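PDB 5HOE: hydrolase from Rhizobium meliloti, which acts as a carbohydrate acetylesterase of the SGNH (GDSL-like) hydrolase clan and assembles as an octamer. Local coordinates for residues K34-T39 and M159-F164; K127-V132 and D187-E192; I63-S68 and A93-L98. All coordinates share one frame; numbering follows the deposited sequence. Where two conformers were deposited one is given.

Contact 1: residues K34-T39 and M159-F164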
loop_
_atom_site.group_PDB
_atom_site.type_symbol
_atom_site.label_atom_id
_atom_site.label_comp_id
_atom_site.label_asym_id
_atom_site.label_seq_id
_atom_site.Cartn_x
_atom_site.Cartn_y
_atom_site.Cartn_z
ATOM N N LYS A 34 -0.182 -36.947 19.900
ATOM C CA LYS A 34 -1.558 -37.399 19.704
ATOM C C LYS A 34 -2.566 -36.256 19.787
ATOM O O LYS A 34 -3.584 -36.283 19.088
ATOM C CB LYS A 34 -1.919 -38.485 20.718
ATOM C CG LYS A 34 -2.035 -38.003 22.169
ATOM C CD LYS A 34 -2.923 -38.923 23.010
ATOM C CE LYS A 34 -2.325 -40.304 23.203
ATOM N NZ LYS A 34 -2.488 -41.200 22.017
ATOM N N GLU A 35 -2.305 -35.249 20.625
ATOM C CA GLU A 35 -3.188 -34.092 20.761
ATOM C C GLU A 35 -3.018 -33.090 19.622
ATOM O O GLU A 35 -3.667 -32.035 19.637
ATOM C CB GLU A 35 -2.924 -33.361 22.083
ATOM C CG GLU A 35 -2.358 -34.196 23.260
ATOM C CD GLU A 35 -3.408 -34.578 24.282
ATOM O OE1 GLU A 35 -4.307 -33.749 24.556
ATOM O OE2 GLU A 35 -3.333 -35.709 24.814
ATOM N N SER A 36 -2.136 -33.380 18.666
ATOM C CA SER A 36 -1.883 -32.555 17.491
ATOM C C SER A 36 -1.063 -31.311 17.791
ATOM O O SER A 36 -0.019 -31.098 17.166
ATOM C CB SER A 36 -3.166 -32.188 16.752
ATOM O OG SER A 36 -3.792 -33.340 16.204
ATOM N N SER A 37 -1.518 -30.487 18.727
ATOM C CA SER A 37 -0.912 -29.187 18.985
ATOM C C SER A 37 -1.434 -28.697 20.330
ATOM O O SER A 37 -2.591 -28.942 20.661
ATOM C CB SER A 37 -1.308 -28.188 17.880
ATOM O OG SER A 37 -0.835 -26.890 18.166
ATOM N N PRO A 38 -0.603 -27.989 21.111
ATOM C CA PRO A 38 0.789 -27.608 20.872
ATOM C C PRO A 38 1.755 -28.764 21.111
ATOM O O PRO A 38 1.321 -29.843 21.545
ATOM C CB PRO A 38 1.028 -26.503 21.906
ATOM C CG PRO A 38 0.118 -26.863 23.032
ATOM C CD PRO A 38 -1.107 -27.461 22.388
ATOM N N THR A 39 3.042 -28.544 20.829
ATOM C CA THR A 39 4.044 -29.582 21.024
ATOM C C THR A 39 5.404 -28.974 21.358
ATOM O O THR A 39 5.616 -27.759 21.280
ATOM C CB THR A 39 4.180 -30.481 19.792
ATOM O OG1 THR A 39 4.864 -31.676 20.158
ATOM C CG2 THR A 39 4.985 -29.787 18.687
ATOM N N MET A 159 -3.920 -38.343 7.898
ATOM C CA MET A 159 -3.877 -37.556 9.130
ATOM C C MET A 159 -5.095 -37.855 9.996
ATOM O O MET A 159 -6.232 -37.568 9.578
ATOM C CB MET A 159 -3.838 -36.067 8.811
ATOM C CG MET A 159 -2.598 -35.635 8.031
ATOM S SD MET A 159 -2.902 -34.054 7.254
ATOM C CE MET A 159 -4.106 -34.522 6.019
ATOM N N PRO A 160 -4.919 -38.371 11.211
ATOM C CA PRO A 160 -6.079 -38.692 12.039
ATOM C C PRO A 160 -6.821 -37.502 12.598
ATOM O O PRO A 160 -8.020 -37.640 12.874
ATOM C CB PRO A 160 -5.478 -39.563 13.151
ATOM C CG PRO A 160 -4.031 -39.098 13.228
ATOM C CD PRO A 160 -3.654 -38.834 11.819
ATOM N N ASP A 161 -6.192 -36.348 12.751
ATOM C CA ASP A 161 -6.889 -35.230 13.378
ATOM C C ASP A 161 -7.712 -34.464 12.346
ATOM O O ASP A 161 -7.157 -34.026 11.335
ATOM C CB ASP A 161 -5.865 -34.283 14.002
ATOM C CG ASP A 161 -6.512 -33.078 14.636
ATOM O OD1 ASP A 161 -7.054 -33.210 15.743
ATOM O OD2 ASP A 161 -6.498 -32.009 14.019
ATOM N N PRO A 162 -9.013 -34.232 12.584
ATOM C CA PRO A 162 -9.817 -33.552 11.555
ATOM C C PRO A 162 -9.369 -32.141 11.243
ATOM O O PRO A 162 -9.571 -31.685 10.103
ATOM C CB PRO A 162 -11.238 -33.566 12.134
ATOM C CG PRO A 162 -11.073 -33.843 13.552
ATOM C CD PRO A 162 -9.876 -34.729 13.666
ATOM N N TRP A 163 -8.789 -31.409 12.203
ATOM C CA TRP A 163 -8.342 -30.056 11.871
ATOM C C TRP A 163 -7.145 -30.090 10.926
ATOM O O TRP A 163 -7.093 -29.320 9.958
ATOM C CB TRP A 163 -8.026 -29.239 13.124
ATOM C CG TRP A 163 -7.749 -27.802 12.798
ATOM C CD1 TRP A 163 -6.567 -27.142 12.933
ATOM C CD2 TRP A 163 -8.681 -26.852 12.245
ATOM N NE1 TRP A 163 -6.701 -25.836 12.506
ATOM C CE2 TRP A 163 -7.991 -25.636 12.085
ATOM C CE3 TRP A 163 -10.030 -26.919 11.868
ATOM C CZ2 TRP A 163 -8.598 -24.499 11.553
ATOM C CZ3 TRP A 163 -10.638 -25.783 11.360
ATOM C CH2 TRP A 163 -9.923 -24.578 11.220
ATOM N N PHE A 164 -6.172 -30.965 11.185
ATOM C CA PHE A 164 -5.072 -31.134 10.240
ATOM C C PHE A 164 -5.560 -31.658 8.893
ATOM O O PHE A 164 -5.058 -31.235 7.850
ATOM C CB PHE A 164 -4.000 -32.074 10.796
ATOM C CG PHE A 164 -2.918 -31.403 11.649
ATOM C CD1 PHE A 164 -2.418 -30.131 11.347
ATOM C CD2 PHE A 164 -2.369 -32.083 12.730
ATOM C CE1 PHE A 164 -1.407 -29.566 12.120
ATOM C CE2 PHE A 164 -1.389 -31.518 13.503
ATOM C CZ PHE A 164 -0.900 -30.266 13.211
#

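Contact 2: residues K127-V132 and D187-E192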
loop_
_atom_site.group_PDB
_atom_site.type_symbol
_atom_site.label_atom_id
_atom_site.label_comp_id
_atom_site.label_asym_id
_atom_site.label_seq_id
_atom_site.Cartn_x
_atom_site.Cartn_y
_atom_site.Cartn_z
ATOM N N LYS A 127 12.125 -19.029 -6.319
ATOM C CA LYS A 127 12.368 -17.696 -5.776
ATOM C C LYS A 127 13.443 -17.747 -4.697
ATOM O O LYS A 127 14.344 -16.895 -4.664
ATOM C CB LYS A 127 11.063 -17.115 -5.208
ATOM C CG LYS A 127 11.193 -15.706 -4.704
ATOM C CD LYS A 127 9.900 -15.191 -4.136
ATOM C CE LYS A 127 10.037 -13.739 -3.706
ATOM N NZ LYS A 127 8.804 -13.217 -3.028
ATOM N N LEU A 128 13.364 -18.737 -3.803
ATOM C CA LEU A 128 14.349 -18.846 -2.733
ATOM C C LEU A 128 15.729 -19.177 -3.291
ATOM O O LEU A 128 16.729 -18.611 -2.853
ATOM C CB LEU A 128 13.908 -19.898 -1.706
ATOM C CG LEU A 128 12.557 -19.685 -1.030
ATOM C CD1 LEU A 128 12.191 -20.879 -0.152
ATOM C CD2 LEU A 128 12.594 -18.379 -0.250
ATOM N N VAL A 129 15.796 -20.073 -4.273
ATOM C CA VAL A 129 17.079 -20.412 -4.874
ATOM C C VAL A 129 17.724 -19.165 -5.468
ATOM O O VAL A 129 18.924 -18.910 -5.286
ATOM C CB VAL A 129 16.906 -21.529 -5.922
ATOM C CG1 VAL A 129 18.237 -21.816 -6.661
ATOM C CG2 VAL A 129 16.411 -22.805 -5.286
ATOM N N GLY A 130 16.929 -18.363 -6.178
ATOM C CA GLY A 130 17.429 -17.123 -6.744
ATOM C C GLY A 130 17.938 -16.147 -5.695
ATOM O O GLY A 130 18.905 -15.426 -5.934
ATOM N N GLN A 131 17.276 -16.082 -4.533
ATOM C CA GLN A 131 17.740 -15.199 -3.466
ATOM C C GLN A 131 19.115 -15.622 -2.968
ATOM O O GLN A 131 19.939 -14.774 -2.624
ATOM C CB GLN A 131 16.736 -15.185 -2.306
ATOM C CG GLN A 131 15.474 -14.420 -2.616
ATOM C CD GLN A 131 14.416 -14.523 -1.562
ATOM O OE1 GLN A 131 14.398 -15.462 -0.772
ATOM N NE2 GLN A 131 13.508 -13.552 -1.551
ATOM N N VAL A 132 19.384 -16.924 -2.921
ATOM C CA VAL A 132 20.725 -17.367 -2.544
ATOM C C VAL A 132 21.729 -17.033 -3.639
ATOM O O VAL A 132 22.817 -16.508 -3.374
ATOM C CB VAL A 132 20.742 -18.868 -2.202
ATOM C CG1 VAL A 132 22.125 -19.268 -1.783
ATOM C CG2 VAL A 132 19.741 -19.188 -1.116
ATOM N N ASP A 187 17.869 -28.731 -11.789
ATOM C CA ASP A 187 18.637 -28.880 -13.024
ATOM C C ASP A 187 18.657 -27.579 -13.818
ATOM O O ASP A 187 19.705 -27.171 -14.336
ATOM C CB ASP A 187 18.061 -30.005 -13.883
ATOM C CG ASP A 187 18.336 -31.376 -13.323
ATOM O OD1 ASP A 187 19.204 -31.494 -12.423
ATOM O OD2 ASP A 187 17.683 -32.336 -13.802
ATOM N N PHE A 188 17.506 -26.919 -13.929
ATOM C CA PHE A 188 17.397 -25.699 -14.724
ATOM C C PHE A 188 18.257 -24.587 -14.132
ATOM O O PHE A 188 18.996 -23.901 -14.855
ATOM C CB PHE A 188 15.917 -25.315 -14.756
ATOM C CG PHE A 188 15.575 -24.116 -15.605
ATOM C CD1 PHE A 188 15.594 -22.842 -15.059
ATOM C CD2 PHE A 188 15.186 -24.267 -16.929
ATOM C CE1 PHE A 188 15.241 -21.734 -15.826
ATOM C CE2 PHE A 188 14.825 -23.176 -17.691
ATOM C CZ PHE A 188 14.849 -21.904 -17.139
ATOM N N MET A 189 18.194 -24.412 -12.807
ATOM C CA MET A 189 18.962 -23.372 -12.132
ATOM C C MET A 189 20.407 -23.787 -11.839
ATOM O O MET A 189 21.166 -22.980 -11.295
ATOM C CB MET A 189 18.238 -22.915 -10.854
ATOM C CG MET A 189 16.895 -22.267 -11.123
ATOM S SD MET A 189 16.173 -21.474 -9.686
ATOM C CE MET A 189 17.152 -19.994 -9.551
ATOM N N LYS A 190 20.796 -25.019 -12.197
ATOM C CA LYS A 190 22.168 -25.517 -12.050
ATOM C C LYS A 190 22.621 -25.553 -10.581
ATOM O O LYS A 190 23.750 -25.181 -10.235
ATOM C CB LYS A 190 23.141 -24.758 -12.966
ATOM C CG LYS A 190 22.685 -24.662 -14.439
ATOM C CD LYS A 190 22.737 -26.022 -15.159
ATOM C CE LYS A 190 22.140 -25.979 -16.594
ATOM N NZ LYS A 190 20.642 -25.831 -16.593
ATOM N N VAL A 191 21.730 -26.027 -9.703
ATOM C CA VAL A 191 22.055 -26.234 -8.295
ATOM C C VAL A 191 21.872 -27.702 -7.923
ATOM O O VAL A 191 21.549 -28.546 -8.774
ATOM C CB VAL A 191 21.233 -25.300 -7.377
ATOM C CG1 VAL A 191 21.524 -23.824 -7.689
ATOM C CG2 VAL A 191 19.739 -25.596 -7.473
ATOM N N GLU A 192 22.069 -28.024 -6.653
ATOM C CA GLU A 192 22.034 -29.422 -6.232
ATOM C C GLU A 192 20.636 -29.802 -5.763
ATOM O O GLU A 192 19.838 -28.946 -5.395
ATOM C CB GLU A 192 23.037 -29.665 -5.106
ATOM C CG GLU A 192 24.475 -29.218 -5.421
ATOM C CD GLU A 192 25.124 -30.010 -6.537
ATOM O OE1 GLU A 192 24.870 -31.230 -6.652
ATOM O OE2 GLU A 192 25.909 -29.414 -7.304
#

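Contact 3: residues I63-S68 and A93-L98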
loop_
_atom_site.group_PDB
_atom_site.type_symbol
_atom_site.label_atom_id
_atom_site.label_comp_id
_atom_site.label_asym_id
_atom_site.label_seq_id
_atom_site.Cartn_x
_atom_site.Cartn_y
_atom_site.Cartn_z
ATOM N N ILE A 63 24.019 -23.776 10.753
ATOM C CA ILE A 63 23.152 -22.692 11.199
ATOM C C ILE A 63 21.715 -23.129 10.947
ATOM O O ILE A 63 21.362 -23.509 9.823
ATOM C CB ILE A 63 23.460 -21.403 10.423
ATOM C CG1 ILE A 63 24.921 -20.986 10.623
ATOM C CG2 ILE A 63 22.524 -20.275 10.838
ATOM C CD1 ILE A 63 25.478 -20.241 9.477
ATOM N N GLU A 64 20.907 -23.137 11.996
ATOM C CA GLU A 64 19.517 -23.561 11.900
ATOM C C GLU A 64 18.609 -22.350 11.728
ATOM O O GLU A 64 18.644 -21.411 12.541
ATOM C CB GLU A 64 19.122 -24.316 13.164
ATOM C CG GLU A 64 19.969 -25.542 13.433
ATOM C CD GLU A 64 19.495 -26.274 14.660
ATOM O OE1 GLU A 64 19.857 -25.876 15.783
ATOM O OE2 GLU A 64 18.730 -27.228 14.500
ATOM N N GLU A 65 17.792 -22.378 10.667
ATOM C CA GLU A 65 16.699 -21.417 10.459
ATOM C C GLU A 65 15.426 -22.174 10.060
ATOM O O GLU A 65 14.972 -22.103 8.909
ATOM C CB GLU A 65 17.080 -20.356 9.418
ATOM C CG GLU A 65 18.211 -19.416 9.848
ATOM C CD GLU A 65 17.865 -18.438 10.946
ATOM O OE1 GLU A 65 16.716 -18.392 11.410
ATOM O OE2 GLU A 65 18.788 -17.673 11.334
ATOM N N GLY A 66 14.840 -22.877 11.028
ATOM C CA GLY A 66 13.598 -23.600 10.832
ATOM C C GLY A 66 12.461 -22.889 11.553
ATOM O O GLY A 66 12.586 -22.519 12.716
ATOM N N LEU A 67 11.347 -22.741 10.857
ATOM C CA LEU A 67 10.184 -22.057 11.404
ATOM C C LEU A 67 8.931 -22.855 11.089
ATOM O O LEU A 67 8.595 -23.063 9.918
ATOM C CB LEU A 67 10.080 -20.636 10.846
ATOM C CG LEU A 67 8.842 -19.847 11.252
ATOM C CD1 LEU A 67 8.825 -19.609 12.761
ATOM C CD2 LEU A 67 8.811 -18.517 10.491
ATOM N N SER A 68 8.245 -23.321 12.131
ATOM C CA SER A 68 7.003 -24.051 11.921
ATOM C C SER A 68 6.030 -23.234 11.082
ATOM O O SER A 68 5.919 -22.016 11.242
ATOM C CB SER A 68 6.377 -24.376 13.274
ATOM O OG SER A 68 7.223 -25.263 13.991
ATOM N N ALA A 93 22.279 -12.525 4.681
ATOM C CA ALA A 93 23.221 -11.447 4.956
ATOM C C ALA A 93 23.722 -11.522 6.385
ATOM O O ALA A 93 24.863 -11.136 6.666
ATOM C CB ALA A 93 22.566 -10.094 4.657
ATOM N N SER A 94 22.892 -12.037 7.287
ATOM C CA SER A 94 23.269 -12.200 8.682
ATOM C C SER A 94 24.271 -13.326 8.889
ATOM O O SER A 94 24.959 -13.345 9.916
ATOM C CB SER A 94 22.039 -12.510 9.528
ATOM O OG SER A 94 21.063 -11.503 9.477
ATOM N N HIS A 95 24.329 -14.295 7.981
ATOM C CA HIS A 95 25.124 -15.498 8.211
ATOM C C HIS A 95 26.289 -15.680 7.257
ATOM O O HIS A 95 27.017 -16.660 7.403
ATOM C CB HIS A 95 24.216 -16.732 8.239
ATOM C CG HIS A 95 23.250 -16.697 9.374
ATOM N ND1 HIS A 95 23.654 -16.597 10.688
ATOM C CD2 HIS A 95 21.898 -16.679 9.393
ATOM C CE1 HIS A 95 22.589 -16.537 11.468
ATOM N NE2 HIS A 95 21.512 -16.584 10.704
ATOM N N LEU A 96 26.550 -14.733 6.357
ATOM C CA LEU A 96 27.745 -14.825 5.515
ATOM C C LEU A 96 28.976 -14.784 6.418
ATOM O O LEU A 96 28.955 -14.152 7.470
ATOM C CB LEU A 96 27.784 -13.705 4.482
ATOM C CG LEU A 96 26.779 -13.760 3.325
ATOM C CD1 LEU A 96 27.047 -12.636 2.339
ATOM C CD2 LEU A 96 26.803 -15.093 2.585
ATOM N N PRO A 97 30.056 -15.476 6.028
ATOM C CA PRO A 97 30.228 -16.268 4.807
ATOM C C PRO A 97 29.530 -17.626 4.882
ATOM O O PRO A 97 29.555 -18.268 5.942
ATOM C CB PRO A 97 31.751 -16.448 4.752
ATOM C CG PRO A 97 32.149 -16.521 6.173
ATOM C CD PRO A 97 31.293 -15.457 6.832
ATOM N N LEU A 98 28.908 -18.049 3.779
ATOM C CA LEU A 98 28.199 -19.321 3.703
ATOM C C LEU A 98 28.714 -20.106 2.513
ATOM O O LEU A 98 28.840 -19.558 1.414
ATOM C CB LEU A 98 26.685 -19.113 3.544
ATOM C CG LEU A 98 25.913 -18.552 4.743
ATOM C CD1 LEU A 98 24.496 -18.290 4.310
ATOM C CD2 LEU A 98 25.946 -19.524 5.927
#

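Contact 1: residues K34-T39 and M159-F164
Ser36 holds OG on the far side of CB from its carbonyl carbon (chi1 -65°), while Asp161 swings CG anti to its backbone N (chi1 178°), and these two rotations bring the hydroxyl up against the carboxylate. Ser36 OG lies 3.2 Å from Asp161 CG and as close to Asp161 CB, so it sits alongside the carboxylate stem. Ser36 OG to Asp161 OD1 is 3.3 Å at a poor angle and is not a hydrogen bond. Asp161 is committed instead to its own helix: Phe164 N donates to Asp161 OD2 over 3.0 Å, nearly straight at 160°, using the lone pair that faces away from OD1. That bond makes Asp161 the N-cap of helix 162-167 and fixes the carboxylate that Ser36 packs on. Ser36 CB also approaches the Phe164 ring obliquely, 3.8 Å from Phe164 CE2. Phe188 of a neighbouring subunit covers Ser36 and Asp161 and meets the Phe164 ring edge-to-face. Phe164 itself touches residues of the probable Ser-His-Asp triad (Ser25, His209 and Asp206), so this capped helix start and the loop facing it probably belong to the surroundings of the active site of an SGNH hydrolase.

Contact 2: residues K127-V132 and D187-E192
Val129 and Met189 reach toward each other tip to tip, and this apolar meeting is the tight part of the contact. With CG1 anti to the backbone N (chi1 175°), Val129 lays that methyl against the thioether end, Val129 CG1 3.6 Å from Met189 CE. The sulfur is engaged as well, Met189 SD lying 3.7 Å from Val129 CG1. A bend at the last torsion of Met189 (chi3 75°) turns its methyl along the helix surface, where Met189 CE comes to 3.8 Å from Gly130 N; there the methyl lies against the backbone of Gly130. Val191 packs less snugly, its CG1 4.0 Å from Val129 CG1.

These residues join two successive beta-alpha-beta units of the alpha/beta/alpha sandwich of the SGNH hydrolases: helix 118-133 leads into strand 147-152, and helix 171-189 leads from that strand into 192-195. Val129 and Val191 also rest on strand 147-152, through Val150 and Val148, so the apolar seam runs down onto the sheet.

Away from this apolar patch, at the exposed helix end, the character changes, and a neighbouring subunit approaches. Helix 171-189 finishes in a Schellman motif, with Lys190 taking positive phi, and its exposed side chain takes no part in the Met189 packing. Lys190 folds back on its own helix end, where NZ donates to Asp187 O at 2.8 Å. A second bond runs from Lys190 NZ to Phe188 O at 3.1 Å, with the ammonium well above that carbonyl's plane. In the octamer the same nitrogen also bonds Ser37 O and Glu35 O of the neighbouring subunit, while Phe188 meets the Trp163 ring of that subunit.

Contact 3: residues I63-S68 and A93-L98
The beta-alpha-beta crossover from strand 60-66 through helix 84-95 to strand 100-104 closes here, where Ile63 and Glu65 meet His95 at the helix end, and Ile63 also reaches Leu98 just beyond it. Ile63 sets CG2 squarely over the imidazole: this CH-pi contact puts Ile63 CG2 3.7 Å from the centroid of the His95 ring, almost on its normal. The CB of Ser94 covers the opposite face. Glu65, two residues further along the strand, comes at the ring's edge. Folded at its second torsion (chi2 -70°), it presents its carboxylate to the imidazole, and His95 NE2 donates to Glu65 OE2 at 3.0 Å. The bond is bent, 145° at the hydrogen, with the oxygen 23° out of the ring plane, and it uses the lone pair turned away from OE1. With the imidazole of His95 gone, an alanine in its place would probably leave Glu65 OE2 without this donor and open a gap beneath Ile63 CG2. Glu65 OE1 has a stronger partner in Tyr87 OH. Across the subunit interface the Glu65 of a neighbouring subunit brings its OE2 close to this one, a pairing of like charges that could raise the carboxylates' proton affinity. Beyond the ring, Ile63 CD1 lies 3.9 Å from His95 CB and touches Leu98 CD2 at 3.7 Å.

In the fold
Contact 1 and contact 2 sit on opposite sides of the chain's centre, their own centres 34 Å apart, yet the octamer joins them: the 187-192 segment of one subunit docks on the 34-39 and 159-164 segments of another. Contact 3 is nearer contact 2, about 17 Å between centres, and its nearest atoms lie about 7 Å from those of either other contact. It too lies at a subunit interface, and both it and contact 1 meet the same third subunit. Contact 1 adjoins the probable triad through Phe164, whose side chain is about 6 Å from a bound phosphate ion, probably from the crystallisation liquor, while Ser68, at the end of contact 3's strand segment, touches Ser25.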